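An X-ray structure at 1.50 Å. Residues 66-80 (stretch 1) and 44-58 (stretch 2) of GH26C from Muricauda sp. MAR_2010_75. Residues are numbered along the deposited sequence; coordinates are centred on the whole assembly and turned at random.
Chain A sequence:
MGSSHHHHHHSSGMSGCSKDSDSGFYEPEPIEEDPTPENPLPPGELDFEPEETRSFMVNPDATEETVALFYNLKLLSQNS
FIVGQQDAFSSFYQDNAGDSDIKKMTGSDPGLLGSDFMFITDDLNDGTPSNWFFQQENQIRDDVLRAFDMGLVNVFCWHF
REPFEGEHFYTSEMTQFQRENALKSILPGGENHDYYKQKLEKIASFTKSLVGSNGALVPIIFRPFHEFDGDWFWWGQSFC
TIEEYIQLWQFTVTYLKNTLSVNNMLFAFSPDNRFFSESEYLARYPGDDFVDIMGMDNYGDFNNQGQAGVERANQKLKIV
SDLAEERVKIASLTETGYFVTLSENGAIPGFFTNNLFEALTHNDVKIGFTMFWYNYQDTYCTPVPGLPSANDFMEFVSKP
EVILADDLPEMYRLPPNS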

# COMPACT_ATOMS: atom_id res chain seq x y z
N THR A 66 6.81 12.47 -9.23
CA THR A 66 6.07 12.21 -8.00
C THR A 66 4.88 13.16 -7.88
O THR A 66 3.80 12.75 -7.47
CB THR A 66 7.03 12.36 -6.80
OG1 THR A 66 8.15 11.49 -6.98
CG2 THR A 66 6.35 12.03 -5.47
N VAL A 67 5.08 14.43 -8.25
CA VAL A 67 3.98 15.39 -8.32
C VAL A 67 2.92 14.91 -9.31
O VAL A 67 1.70 14.95 -9.04
CB VAL A 67 4.52 16.78 -8.71
CG1 VAL A 67 3.35 17.80 -8.90
CG2 VAL A 67 5.52 17.31 -7.65
N ALA A 68 3.37 14.46 -10.49
CA ALA A 68 2.40 13.98 -11.48
C ALA A 68 1.63 12.78 -10.95
O ALA A 68 0.41 12.68 -11.15
CB ALA A 68 3.12 13.63 -12.79
N LEU A 69 2.32 11.85 -10.26
CA LEU A 69 1.60 10.71 -9.69
C LEU A 69 0.49 11.17 -8.74
O LEU A 69 -0.64 10.66 -8.80
CB LEU A 69 2.59 9.78 -9.00
CG LEU A 69 1.94 8.60 -8.28
CD1 LEU A 69 1.23 7.64 -9.21
CD2 LEU A 69 2.98 7.86 -7.46
N PHE A 70 0.79 12.11 -7.85
CA PHE A 70 -0.24 12.59 -6.93
C PHE A 70 -1.41 13.18 -7.71
O PHE A 70 -2.58 12.84 -7.47
CB PHE A 70 0.37 13.62 -5.96
CG PHE A 70 -0.59 14.12 -4.93
CD1 PHE A 70 -1.52 15.10 -5.25
CD2 PHE A 70 -0.54 13.61 -3.63
CE1 PHE A 70 -2.40 15.59 -4.28
CE2 PHE A 70 -1.40 14.10 -2.67
CZ PHE A 70 -2.35 15.08 -2.99
N TYR A 71 -1.12 14.10 -8.65
CA TYR A 71 -2.19 14.72 -9.41
C TYR A 71 -3.02 13.66 -10.13
O TYR A 71 -4.25 13.68 -10.09
CB TYR A 71 -1.63 15.73 -10.43
CG TYR A 71 -2.74 16.33 -11.26
CD1 TYR A 71 -3.48 17.42 -10.79
CD2 TYR A 71 -3.08 15.81 -12.52
CE1 TYR A 71 -4.51 17.97 -11.53
CE2 TYR A 71 -4.12 16.36 -13.27
CZ TYR A 71 -4.82 17.45 -12.76
OH TYR A 71 -5.86 18.01 -13.49
N ASN A 72 -2.35 12.74 -10.82
CA ASN A 72 -3.10 11.82 -11.68
C ASN A 72 -3.91 10.81 -10.87
O ASN A 72 -4.97 10.39 -11.33
CB ASN A 72 -2.15 11.11 -12.65
CG ASN A 72 -1.80 11.98 -13.83
OD1 ASN A 72 -2.70 12.46 -14.50
ND2 ASN A 72 -0.52 12.22 -14.07
N LEU A 73 -3.41 10.39 -9.69
CA LEU A 73 -4.23 9.52 -8.84
C LEU A 73 -5.46 10.25 -8.35
O LEU A 73 -6.56 9.68 -8.30
CB LEU A 73 -3.43 9.04 -7.63
CG LEU A 73 -2.45 7.91 -7.90
CD1 LEU A 73 -1.56 7.68 -6.71
CD2 LEU A 73 -3.21 6.61 -8.24
N LYS A 74 -5.28 11.50 -7.93
CA LYS A 74 -6.41 12.28 -7.43
C LYS A 74 -7.44 12.49 -8.54
O LYS A 74 -8.65 12.36 -8.31
CB LYS A 74 -5.89 13.61 -6.89
CG LYS A 74 -6.93 14.54 -6.29
CD LYS A 74 -7.55 13.99 -5.02
CE LYS A 74 -8.36 15.10 -4.36
NZ LYS A 74 -9.20 14.53 -3.28
N LEU A 75 -6.96 12.77 -9.76
CA LEU A 75 -7.85 13.01 -10.89
C LEU A 75 -8.62 11.74 -11.26
O LEU A 75 -9.85 11.77 -11.39
CB LEU A 75 -7.05 13.52 -12.10
CG LEU A 75 -7.90 13.72 -13.35
CD1 LEU A 75 -8.95 14.77 -13.10
CD2 LEU A 75 -7.00 14.12 -14.52
N LEU A 76 -7.92 10.62 -11.40
CA LEU A 76 -8.63 9.43 -11.85
C LEU A 76 -9.58 8.90 -10.77
O LEU A 76 -10.63 8.33 -11.10
CB LEU A 76 -7.67 8.36 -12.36
CG LEU A 76 -6.90 7.57 -11.34
CD1 LEU A 76 -7.74 6.39 -10.80
CD2 LEU A 76 -5.64 7.01 -12.03
N SER A 77 -9.30 9.20 -9.50
CA SER A 77 -10.19 8.76 -8.42
C SER A 77 -11.59 9.35 -8.52
O SER A 77 -12.52 8.84 -7.88
CB SER A 77 -9.56 9.03 -7.02
OG SER A 77 -9.70 10.40 -6.70
N GLN A 78 -11.79 10.45 -9.27
CA GLN A 78 -13.15 11.01 -9.38
C GLN A 78 -14.13 9.98 -9.92
O GLN A 78 -15.30 9.97 -9.52
CB GLN A 78 -13.16 12.27 -10.26
CG GLN A 78 -12.24 13.36 -9.75
CD GLN A 78 -12.39 13.58 -8.23
OE1 GLN A 78 -13.43 14.06 -7.78
NE2 GLN A 78 -11.37 13.20 -7.45
N ASN A 79 -13.68 9.11 -10.82
CA ASN A 79 -14.61 8.14 -11.36
C ASN A 79 -14.03 6.76 -11.64
O ASN A 79 -14.73 5.94 -12.24
CB ASN A 79 -15.22 8.65 -12.67
CG ASN A 79 -14.18 8.95 -13.71
OD1 ASN A 79 -13.02 8.56 -13.59
ND2 ASN A 79 -14.60 9.66 -14.76
N SER A 80 -12.79 6.48 -11.27
CA SER A 80 -12.17 5.21 -11.64
C SER A 80 -11.19 4.85 -10.53
O SER A 80 -10.97 5.63 -9.59
CB SER A 80 -11.36 5.36 -12.94
OG SER A 80 -12.19 5.67 -14.06
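Stretch 2 44-58: GELDFEPEETRSFMV

Stretch 2 runs antiparallel along one side of the helix that occupies most of stretch 1: its first residues lie beside Leu75 and Gln78, and its later ones reach back to Phe70, Val67 and Thr66. Three pairs fix the register: Gln78 CA lies 5.7 Å from Gly44 CA, Tyr71 CA lies 6.2 Å from Thr53 CA, and Val67 CA lies 6.4 Å from Arg54 CA. From Gly44 to Glu49 the chain is extended apart from Asp47; Pro50 to Phe56 then wind into a 3-10 segment, and Met57 returns to an extended conformation. No hydrogen bond joins the two stretches directly among the modelled atoms; the 831 Å² they bury is mostly side-chain packing, with some backbone atoms taking part.

Stretch 1 presents Val67, Phe70, Tyr71, Lys74 and Gln78 with CA-to-CB bonds toward stretch 2, a spacing of three and four residues that keeps one side facing the partner. Val67, Phe70, Tyr71 and Lys74 all take chi1 t. Tyr71, with chi2 at 84°, is the centre of the packing. Pro50 lies over one face of its ring, with CB 4.1 Å from the ring centroid in a CH-pi contact, while Phe48 CE2 meets the ring edge 3.8 Å from Tyr71 CD1. Leu46 CD1 adds a contact of 3.7 Å to Tyr71 CE1. The phenol oxygen is served by a water, 2.6 Å from Tyr71 OH and 2.7 Å from Phe48 O, to which the water donates; a polar group thus links the stretches without breaking the apolar packing.

Thr53 fits between the two aromatic residues. Its chi1 of -60° (m) lets OG1 donate to Pro50 O at 2.7 Å, satisfying the hydroxyl within its own 3-10 turn, and leaves CG2 3.5 Å from Phe70 CD1 and 3.7 Å from Val67 O. Met57, with chi1 m and chi2 t, lays CG over one face of Phe70, 4.1 Å from the ring centroid. A chi3 of 63° (p) accompanies the approach of SD to Val67 CG2 at 3.7 Å and of CE to Thr66 O at 4.0 Å. Arg54 starts away from the helix, but its m, t, t chain brings the end back: Val67 CG2 sits over one face of the guanidinium, 3.5 Å from Arg54 CZ, while NH1 and NH2 are hydrogen-bonded outside the two stretches.

At the other end, Leu46 (m, t) reaches toward the helix, its CG 3.9 Å from Leu75 CD1 and its CD2 3.9 Å from Lys74 CG. Lys74 begins toward stretch 2 and then leads away, so its aliphatic part packs while its amine is satisfied elsewhere. Gln78 folds back through chi1 and chi2 both m, and NE2 donates to Lys74 O at 3.0 Å; the same nitrogen lies 3.6 Å from Leu46 CD2, and Gln78 CG is 3.6 Å from Glu45 O. The rule is economical: several polar groups at the contact find partners locally, through water or elsewhere, and most of the packing is left to carbon.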

# COMPACT_ATOMS: atom_id res chain seq x y z
N GLY A 44 -13.21 13.45 -15.70
CA GLY A 44 -13.03 13.86 -14.32
C GLY A 44 -12.54 15.29 -14.16
O GLY A 44 -11.86 15.82 -15.04
N GLU A 45 -12.88 15.92 -13.04
CA GLU A 45 -12.51 17.31 -12.79
C GLU A 45 -12.08 17.48 -11.34
O GLU A 45 -12.63 16.85 -10.43
CB GLU A 45 -13.67 18.26 -13.10
N LEU A 46 -11.09 18.34 -11.13
CA LEU A 46 -10.60 18.71 -9.80
C LEU A 46 -10.76 20.21 -9.58
O LEU A 46 -10.90 20.99 -10.53
CB LEU A 46 -9.13 18.34 -9.61
CG LEU A 46 -8.83 16.85 -9.78
CD1 LEU A 46 -7.35 16.59 -9.67
CD2 LEU A 46 -9.62 16.04 -8.75
N ASP A 47 -10.69 20.60 -8.31
CA ASP A 47 -10.87 21.99 -7.91
C ASP A 47 -9.56 22.77 -7.89
O ASP A 47 -9.56 23.92 -7.46
CB ASP A 47 -11.52 22.05 -6.52
N PHE A 48 -8.46 22.17 -8.34
CA PHE A 48 -7.17 22.84 -8.44
C PHE A 48 -6.51 22.49 -9.77
O PHE A 48 -6.80 21.46 -10.38
CB PHE A 48 -6.24 22.53 -7.24
CG PHE A 48 -5.85 21.07 -7.10
CD1 PHE A 48 -6.65 20.18 -6.40
CD2 PHE A 48 -4.67 20.59 -7.65
CE1 PHE A 48 -6.30 18.85 -6.25
CE2 PHE A 48 -4.31 19.26 -7.52
CZ PHE A 48 -5.13 18.38 -6.82
N GLU A 49 -5.58 23.37 -10.21
CA GLU A 49 -4.87 23.17 -11.45
C GLU A 49 -3.67 22.25 -11.23
O GLU A 49 -3.08 22.23 -10.15
CB GLU A 49 -4.34 24.49 -11.98
CG GLU A 49 -5.42 25.47 -12.33
CD GLU A 49 -6.29 24.99 -13.47
OE1 GLU A 49 -5.78 24.27 -14.36
OE2 GLU A 49 -7.49 25.33 -13.48
N PRO A 50 -3.26 21.52 -12.27
CA PRO A 50 -2.08 20.65 -12.12
C PRO A 50 -0.86 21.36 -11.57
O PRO A 50 -0.12 20.79 -10.76
CB PRO A 50 -1.84 20.13 -13.56
CG PRO A 50 -3.08 20.45 -14.32
CD PRO A 50 -3.79 21.56 -13.65
N GLU A 51 -0.62 22.60 -12.02
CA GLU A 51 0.60 23.32 -11.64
C GLU A 51 0.64 23.63 -10.15
O GLU A 51 1.72 23.91 -9.61
CB GLU A 51 0.71 24.61 -12.45
CG GLU A 51 -0.53 25.49 -12.35
CD GLU A 51 -1.51 25.29 -13.51
OE1 GLU A 51 -2.21 26.27 -13.84
OE2 GLU A 51 -1.58 24.18 -14.08
N GLU A 52 -0.50 23.60 -9.48
CA GLU A 52 -0.61 23.84 -8.04
C GLU A 52 -0.50 22.58 -7.19
O GLU A 52 -0.59 22.68 -5.97
CB GLU A 52 -1.96 24.51 -7.74
CG GLU A 52 -2.16 25.84 -8.45
CD GLU A 52 -3.60 26.33 -8.42
OE1 GLU A 52 -4.52 25.52 -8.17
OE2 GLU A 52 -3.81 27.55 -8.64
N THR A 53 -0.28 21.41 -7.80
CA THR A 53 -0.32 20.16 -7.05
C THR A 53 0.66 20.16 -5.87
O THR A 53 0.35 19.62 -4.81
CB THR A 53 -0.02 18.98 -7.98
OG1 THR A 53 -1.01 18.95 -9.01
CG2 THR A 53 -0.07 17.63 -7.21
N ARG A 54 1.85 20.73 -6.07
CA ARG A 54 2.86 20.74 -5.02
C ARG A 54 2.32 21.33 -3.72
O ARG A 54 2.76 20.92 -2.64
CB ARG A 54 4.07 21.56 -5.47
CG ARG A 54 4.88 20.86 -6.58
CD ARG A 54 6.04 21.72 -7.08
NE ARG A 54 6.72 21.01 -8.15
CZ ARG A 54 7.68 20.10 -7.95
NH1 ARG A 54 8.12 19.85 -6.71
NH2 ARG A 54 8.22 19.46 -8.99
N SER A 55 1.40 22.29 -3.81
CA SER A 55 0.90 22.94 -2.60
C SER A 55 -0.00 22.03 -1.77
O SER A 55 -0.36 22.40 -0.65
CB SER A 55 0.19 24.25 -2.95
OG SER A 55 -1.07 24.00 -3.56
N PHE A 56 -0.36 20.85 -2.29
CA PHE A 56 -1.22 19.90 -1.59
C PHE A 56 -0.48 18.65 -1.16
O PHE A 56 -1.12 17.71 -0.65
CB PHE A 56 -2.41 19.53 -2.48
CG PHE A 56 -3.25 20.70 -2.80
CD1 PHE A 56 -4.07 21.24 -1.84
CD2 PHE A 56 -3.13 21.34 -4.03
CE1 PHE A 56 -4.83 22.35 -2.11
CE2 PHE A 56 -3.88 22.47 -4.29
CZ PHE A 56 -4.72 22.96 -3.34
N MET A 57 0.84 18.62 -1.33
CA MET A 57 1.67 17.45 -1.08
C MET A 57 2.47 17.57 0.21
O MET A 57 2.87 18.66 0.61
CB MET A 57 2.64 17.23 -2.23
CG MET A 57 1.91 16.85 -3.50
SD MET A 57 3.01 16.73 -4.93
CE MET A 57 4.09 15.36 -4.43
N VAL A 58 2.71 16.42 0.86
CA VAL A 58 3.61 16.42 2.02
C VAL A 58 4.95 17.03 1.63
O VAL A 58 5.54 17.81 2.40
CB VAL A 58 3.79 14.98 2.56
CG1 VAL A 58 4.94 14.93 3.56
CG2 VAL A 58 2.53 14.54 3.22
O HOH W 1 -7.29 20.04 -12.57